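Local coordinates for uncharacterized protein (Bacillus cereus, PDB 5F2H) that is of unknown function but probably acts as a hydrolase, being an alpha/beta-hydrolase-family protein with an added helical N-terminal domain, at residues I11-L14 against N15-H19; Y30-I33 against M34-K38; D261-E264 against D265-E268. All coordinates share one frame; numbering follows the deposited sequence.

Interaction 1 of 3, residues I11-L14 against N15-H19; sequences IQLL and NETLH
N15 folds back along I11, one turn earlier in helix 10-23. Its backbone N donates to I11 O at 2.8 Å, and the N-H...O angle is 163°. The two side chains run side by side in the same direction. CG of N15 stands beside its own backbone N (chi1 -70°), which carries the amide back over the earlier turn. There N15 ND2 lies 3.4 Å from I11 CG2. That same ND2 donates to the backbone O of H294 of the second subunit, whose D295 packs on I11, Q12 and N15.

The other carbonyls of I11-L14 are taken in the alpha-helical i to i+4 pattern. E16 N reaches Q12 O at 2.9 Å, and L18 N reaches L14 O at 3.1 Å. Upstream, Q12 N is met by the hydroxyl of T9, just before the helix begins. This helix opens the helical N-terminal domain, whose family belongs to the TPR clan.

L13 O accepts T17 N at 2.9 Å. T17 OG1 also turns back to this oxygen, but its modelled distance is too short to trust. L13 CD1 lies 3.8 Å from T17 OG1. L13 also packs on H36 and A37 of helix 26-37, and T17 packs on I33 of that helix and L54 of helix 44-58.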
# COMPACT_ATOMS: atom_id res chain seq x y z
N ILE B 11 3.30 -32.18 0.90
CA ILE B 11 2.38 -32.60 1.96
C ILE B 11 1.29 -33.56 1.49
O ILE B 11 0.90 -34.49 2.23
CB ILE B 11 1.76 -31.38 2.65
CG1 ILE B 11 2.84 -30.58 3.37
CG2 ILE B 11 0.72 -31.83 3.66
CD1 ILE B 11 2.35 -29.26 3.91
N GLN B 12 0.77 -33.35 0.29
CA GLN B 12 -0.26 -34.25 -0.20
C GLN B 12 0.35 -35.62 -0.35
O GLN B 12 -0.19 -36.62 0.13
CB GLN B 12 -0.83 -33.75 -1.50
CG GLN B 12 -1.57 -32.45 -1.33
CD GLN B 12 -1.95 -31.83 -2.64
OE1 GLN B 12 -1.85 -32.45 -3.69
NE2 GLN B 12 -2.39 -30.59 -2.58
N LEU B 13 1.51 -35.68 -1.00
CA LEU B 13 2.16 -36.94 -1.17
C LEU B 13 2.27 -37.63 0.20
O LEU B 13 1.77 -38.74 0.37
CB LEU B 13 3.57 -36.76 -1.75
CG LEU B 13 4.36 -38.07 -1.82
CD1 LEU B 13 3.73 -39.07 -2.78
CD2 LEU B 13 5.80 -37.79 -2.22
N LEU B 14 2.89 -36.95 1.17
CA LEU B 14 3.06 -37.55 2.51
C LEU B 14 1.76 -37.99 3.18
O LEU B 14 1.69 -39.09 3.72
CB LEU B 14 3.89 -36.64 3.43
CG LEU B 14 5.34 -36.37 2.97
CD1 LEU B 14 6.00 -35.40 3.91
CD2 LEU B 14 6.18 -37.63 2.88
N ASN B 15 0.72 -37.16 3.10
CA ASN B 15 -0.56 -37.53 3.72
C ASN B 15 -1.21 -38.73 3.06
O ASN B 15 -1.64 -39.65 3.74
CB ASN B 15 -1.53 -36.35 3.78
CG ASN B 15 -1.11 -35.29 4.78
OD1 ASN B 15 -0.37 -35.56 5.71
ND2 ASN B 15 -1.63 -34.09 4.62
N GLU B 16 -1.28 -38.73 1.73
CA GLU B 16 -1.89 -39.88 1.06
C GLU B 16 -1.10 -41.15 1.27
O GLU B 16 -1.66 -42.22 1.40
CB GLU B 16 -2.11 -39.64 -0.44
CG GLU B 16 -3.35 -38.83 -0.72
CD GLU B 16 -4.61 -39.65 -0.49
OE1 GLU B 16 -4.53 -40.68 0.22
OE2 GLU B 16 -5.67 -39.30 -1.05
N THR B 17 0.21 -41.02 1.32
CA THR B 17 1.02 -42.20 1.50
C THR B 17 0.63 -42.82 2.83
O THR B 17 0.31 -44.00 2.88
CB THR B 17 2.50 -41.87 1.47
OG1 THR B 17 2.77 -40.98 0.38
CG2 THR B 17 3.32 -43.12 1.33
N LEU B 18 0.65 -42.02 3.91
CA LEU B 18 0.23 -42.50 5.24
C LEU B 18 -1.19 -43.08 5.15
O LEU B 18 -1.42 -44.22 5.55
CB LEU B 18 0.27 -41.37 6.27
CG LEU B 18 1.65 -40.81 6.69
CD1 LEU B 18 1.55 -39.50 7.45
CD2 LEU B 18 2.46 -41.83 7.48
N HIS B 19 -2.13 -42.34 4.59
CA HIS B 19 -3.48 -42.85 4.46
C HIS B 19 -3.45 -44.26 3.91
O HIS B 19 -4.01 -45.18 4.50
CB HIS B 19 -4.31 -41.96 3.55
CG HIS B 19 -5.71 -42.46 3.33
ND1 HIS B 19 -6.06 -43.23 2.24
CD2 HIS B 19 -6.83 -42.34 4.09
CE1 HIS B 19 -7.35 -43.53 2.32
NE2 HIS B 19 -7.83 -43.01 3.43

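Interaction 2 of 3, residues Y30-I33 against M34-K38; sequences YTYI and MEHAK
Y32 and H36 stack face to face, one turn apart in helix 26-37. This is the second helix of the TPR-like N-terminal domain and packs against helices 10-23 and 44-58. The ring centroids of Y32 and H36 are 4.0 Å apart and the planes are inclined by 24°. H36 ND1 sits over the centre of the tyrosine ring. E35 CG lies over the opposite face of the imidazole, near its rim.

A second aromatic contact joins Y30 to M34, a selenomethionine. M34 CG makes a CH-pi contact over the tyrosine face, 3.8 Å from the ring centroid. Bends in the M34 chain, at the CB-CG and CG-SE bonds, bring SE obliquely over the same ring, in a Met-aromatic contact. SE is 3.6 Å from Y30 CZ.

I33 and A37 form a looser apolar pair, with I33 CG1 4.1 Å from A37 CB. I33 also packs on F50 of helix 44-58.

Backbone bonds link M34 N to Y30 O and A37 N to I33 O. The one from E35 N to T31 O is weak. Y32 O accepts from both H36 N, at 3.1 Å, and H36 ND1, at 2.9 Å. The ND1 donor stands 37° out of the carbonyl plane, while Y32 O lies close to the plane of the imidazole.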
# COMPACT_ATOMS: atom_id res chain seq x y z
N TYR B 30 4.04 -48.39 -0.00
CA TYR B 30 5.40 -48.30 -0.55
C TYR B 30 5.27 -48.14 -2.06
O TYR B 30 5.90 -47.28 -2.68
CB TYR B 30 6.21 -49.57 -0.23
CG TYR B 30 7.50 -49.64 -0.99
CD1 TYR B 30 8.66 -49.09 -0.47
CD2 TYR B 30 7.55 -50.21 -2.26
CE1 TYR B 30 9.83 -49.11 -1.20
CE2 TYR B 30 8.72 -50.25 -2.98
CZ TYR B 30 9.86 -49.69 -2.45
OH TYR B 30 11.02 -49.73 -3.16
N THR B 31 4.43 -48.98 -2.64
CA THR B 31 4.16 -48.90 -4.06
C THR B 31 3.59 -47.53 -4.40
O THR B 31 3.94 -46.96 -5.42
CB THR B 31 3.17 -49.98 -4.50
OG1 THR B 31 3.75 -51.28 -4.33
CG2 THR B 31 2.80 -49.81 -5.96
N TYR B 32 2.74 -46.97 -3.53
CA TYR B 32 2.14 -45.66 -3.82
C TYR B 32 3.17 -44.55 -3.93
O TYR B 32 3.24 -43.85 -4.95
CB TYR B 32 1.09 -45.25 -2.76
CG TYR B 32 0.39 -43.92 -3.07
CD1 TYR B 32 0.93 -42.69 -2.65
CD2 TYR B 32 -0.81 -43.88 -3.77
CE1 TYR B 32 0.30 -41.49 -2.93
CE2 TYR B 32 -1.45 -42.68 -4.05
CZ TYR B 32 -0.89 -41.48 -3.64
OH TYR B 32 -1.51 -40.29 -3.93
N ILE B 33 3.96 -44.40 -2.88
CA ILE B 33 4.97 -43.35 -2.85
C ILE B 33 6.01 -43.51 -3.96
O ILE B 33 6.52 -42.50 -4.45
CB ILE B 33 5.68 -43.27 -1.48
CG1 ILE B 33 6.48 -41.96 -1.36
CG2 ILE B 33 6.54 -44.49 -1.23
CD1 ILE B 33 7.05 -41.73 0.02
N MSE B 34 6.31 -44.75 -4.36
CA MSE B 34 7.29 -44.98 -5.42
C MSE B 34 6.84 -44.25 -6.66
O MSE B 34 7.61 -43.45 -7.20
CB MSE B 34 7.51 -46.47 -5.73
CG MSE B 34 8.16 -47.27 -4.59
SE MSE B 34 9.96 -46.54 -4.12
CE MSE B 34 10.93 -46.98 -5.76
N GLU B 35 5.58 -44.45 -7.05
CA GLU B 35 4.97 -43.84 -8.24
C GLU B 35 4.71 -42.32 -8.19
O GLU B 35 4.86 -41.61 -9.19
CB GLU B 35 3.62 -44.54 -8.54
CG GLU B 35 2.84 -43.92 -9.72
CD GLU B 35 1.47 -44.56 -10.00
OE1 GLU B 35 1.30 -45.78 -9.82
OE2 GLU B 35 0.57 -43.82 -10.47
N HIS B 36 4.32 -41.82 -7.04
CA HIS B 36 3.99 -40.41 -6.94
C HIS B 36 5.07 -39.47 -6.45
O HIS B 36 4.96 -38.27 -6.64
CB HIS B 36 2.75 -40.29 -6.08
CG HIS B 36 1.57 -41.01 -6.65
ND1 HIS B 36 1.27 -42.31 -6.33
CD2 HIS B 36 0.64 -40.62 -7.56
CE1 HIS B 36 0.19 -42.69 -7.00
NE2 HIS B 36 -0.21 -41.68 -7.74
N ALA B 37 6.12 -40.00 -5.84
CA ALA B 37 7.21 -39.16 -5.33
C ALA B 37 7.96 -38.45 -6.43
O ALA B 37 8.43 -37.34 -6.23
CB ALA B 37 8.17 -39.99 -4.48
N LYS B 38 8.07 -39.09 -7.59
CA LYS B 38 8.80 -38.52 -8.72
C LYS B 38 8.43 -37.10 -9.12
O LYS B 38 7.30 -36.83 -9.54
CB LYS B 38 8.73 -39.39 -9.99
CG LYS B 38 9.17 -40.83 -9.81
CD LYS B 38 9.64 -41.48 -11.11
CE LYS B 38 10.95 -40.86 -11.57
NZ LYS B 38 11.48 -41.44 -12.83

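Interaction 3 of 3, residues D261-E264 against D265-E268; sequences DQDE and DCFE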
# COMPACT_ATOMS: atom_id res chain seq x y z
N ASP B 261 -22.95 25.14 -9.86
CA ASP B 261 -23.94 25.75 -10.74
C ASP B 261 -23.99 27.29 -10.78
O ASP B 261 -24.89 27.85 -11.40
CB ASP B 261 -25.33 25.21 -10.39
CG ASP B 261 -25.73 25.51 -8.97
OD1 ASP B 261 -24.88 25.98 -8.19
OD2 ASP B 261 -26.91 25.28 -8.63
N GLN B 262 -23.06 27.96 -10.11
CA GLN B 262 -23.02 29.44 -10.12
C GLN B 262 -21.68 29.91 -10.70
O GLN B 262 -21.34 31.08 -10.61
CB GLN B 262 -23.14 29.97 -8.69
CG GLN B 262 -24.39 29.52 -7.95
CD GLN B 262 -25.67 30.07 -8.55
OE1 GLN B 262 -25.69 31.15 -9.13
NE2 GLN B 262 -26.77 29.35 -8.34
N ASP B 263 -20.96 28.97 -11.31
CA ASP B 263 -19.65 29.23 -11.88
C ASP B 263 -19.78 29.77 -13.30
O ASP B 263 -19.72 29.03 -14.27
CB ASP B 263 -18.88 27.92 -11.85
CG ASP B 263 -17.43 28.07 -12.22
OD1 ASP B 263 -17.06 29.07 -12.87
OD2 ASP B 263 -16.68 27.16 -11.86
N GLU B 264 -19.93 31.09 -13.39
CA GLU B 264 -20.12 31.77 -14.65
C GLU B 264 -19.09 31.45 -15.74
O GLU B 264 -19.42 31.50 -16.92
CB GLU B 264 -20.21 33.28 -14.42
CG GLU B 264 -20.68 34.04 -15.65
CD GLU B 264 -20.88 35.51 -15.39
OE1 GLU B 264 -21.25 36.24 -16.34
OE2 GLU B 264 -20.67 35.94 -14.23
N ASP B 265 -17.86 31.12 -15.36
CA ASP B 265 -16.84 30.81 -16.35
C ASP B 265 -16.70 29.34 -16.72
O ASP B 265 -16.38 29.05 -17.86
CB ASP B 265 -15.44 31.27 -15.89
CG ASP B 265 -15.30 32.78 -15.83
OD1 ASP B 265 -16.25 33.50 -16.21
OD2 ASP B 265 -14.21 33.26 -15.45
N CYS B 266 -16.98 28.43 -15.80
CA CYS B 266 -16.77 27.02 -16.09
C CYS B 266 -17.92 26.03 -16.05
O CYS B 266 -17.66 24.83 -16.15
CB CYS B 266 -15.68 26.50 -15.15
SG CYS B 266 -14.13 27.39 -15.33
N PHE B 267 -19.15 26.46 -15.89
CA PHE B 267 -20.21 25.47 -15.86
C PHE B 267 -20.55 25.09 -17.31
O PHE B 267 -20.97 23.96 -17.57
CB PHE B 267 -21.42 25.91 -15.05
CG PHE B 267 -22.32 24.77 -14.67
CD1 PHE B 267 -21.91 23.86 -13.72
CD2 PHE B 267 -23.57 24.62 -15.24
CE1 PHE B 267 -22.69 22.78 -13.37
CE2 PHE B 267 -24.37 23.55 -14.89
CZ PHE B 267 -23.93 22.63 -13.95
N GLU B 268 -20.35 26.03 -18.23
CA GLU B 268 -20.56 25.82 -19.66
C GLU B 268 -19.69 24.73 -20.29
O GLU B 268 -20.18 23.68 -20.69
CB GLU B 268 -20.18 27.09 -20.46
CG GLU B 268 -21.06 28.33 -20.34
CD GLU B 268 -22.36 28.26 -21.11
OE1 GLU B 268 -23.15 29.21 -21.01
OE2 GLU B 268 -22.58 27.27 -21.85
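D263 meets C266 through its carboxylate. C266 N donates to D263 OD1 at 3.0 Å with an N-H...O angle of 151°. The donor comes from well above the carboxylate plane, 69° out of it. D265 N adds a weak bond to the same oxygen. The other carboxylate oxygen, D263 OD2, lies 3.5 Å from C266 CB. The backbone of D263 grips the turn as well. F267 N reaches D263 O at 3.1 Å in the carbonyl plane, and C266 N also gives this oxygen a weak bond. D263 thus receives successive backbone N-H groups of D265-F267 on two oxygens.

A second contact lies beside this one. The F267 ring lays one face against the backbone of D261, with D261 CA 4.2 Å from the ring centroid in a CH-pi contact.

The torsion of D263 sets its part of the geometry. CG is turned away from its own backbone N (chi1 -172°), which swings the carboxylate onto the C266 backbone. D263 is also the centre of an inverse gamma turn, closed by a weak bond from E264 N to Q262 O. C266 stands at the N-cap position, and its backbone O accepts from the hydroxyl of T270.

D263 lies in the loop after strand 254-260 and touches H294, as C266 does. This is consistent with the acid of an alpha/beta-hydrolase triad, though unconfirmed here. The loop from D261 to C266 joins strand 254-260 of the parallel sheet to helix 267-279. F267 packs on F286 and V288 of the adjacent strand 284-289.

The three contacts follow in series along the chain; none nests in or crosses another. Each is local, between segments that follow one another without a gap. Interaction 1 lies within helix 10-23 and interaction 2 within the next helix, 26-37, both in the helical N-terminal domain. Neither closes a long loop. Their centres are about 10 Å apart and they touch, for example through E16 CB and Y32 OH at 3.6 Å, which pairs the first two helices. Interaction 3 comes much later, in the hydrolase-like domain, at the turn from strand 254-260 into helix 267-279. Its centre is about 72 Å from that of interaction 1. H294 touches interaction 3; H294 of the second subunit accepts a bond from N15 in interaction 1.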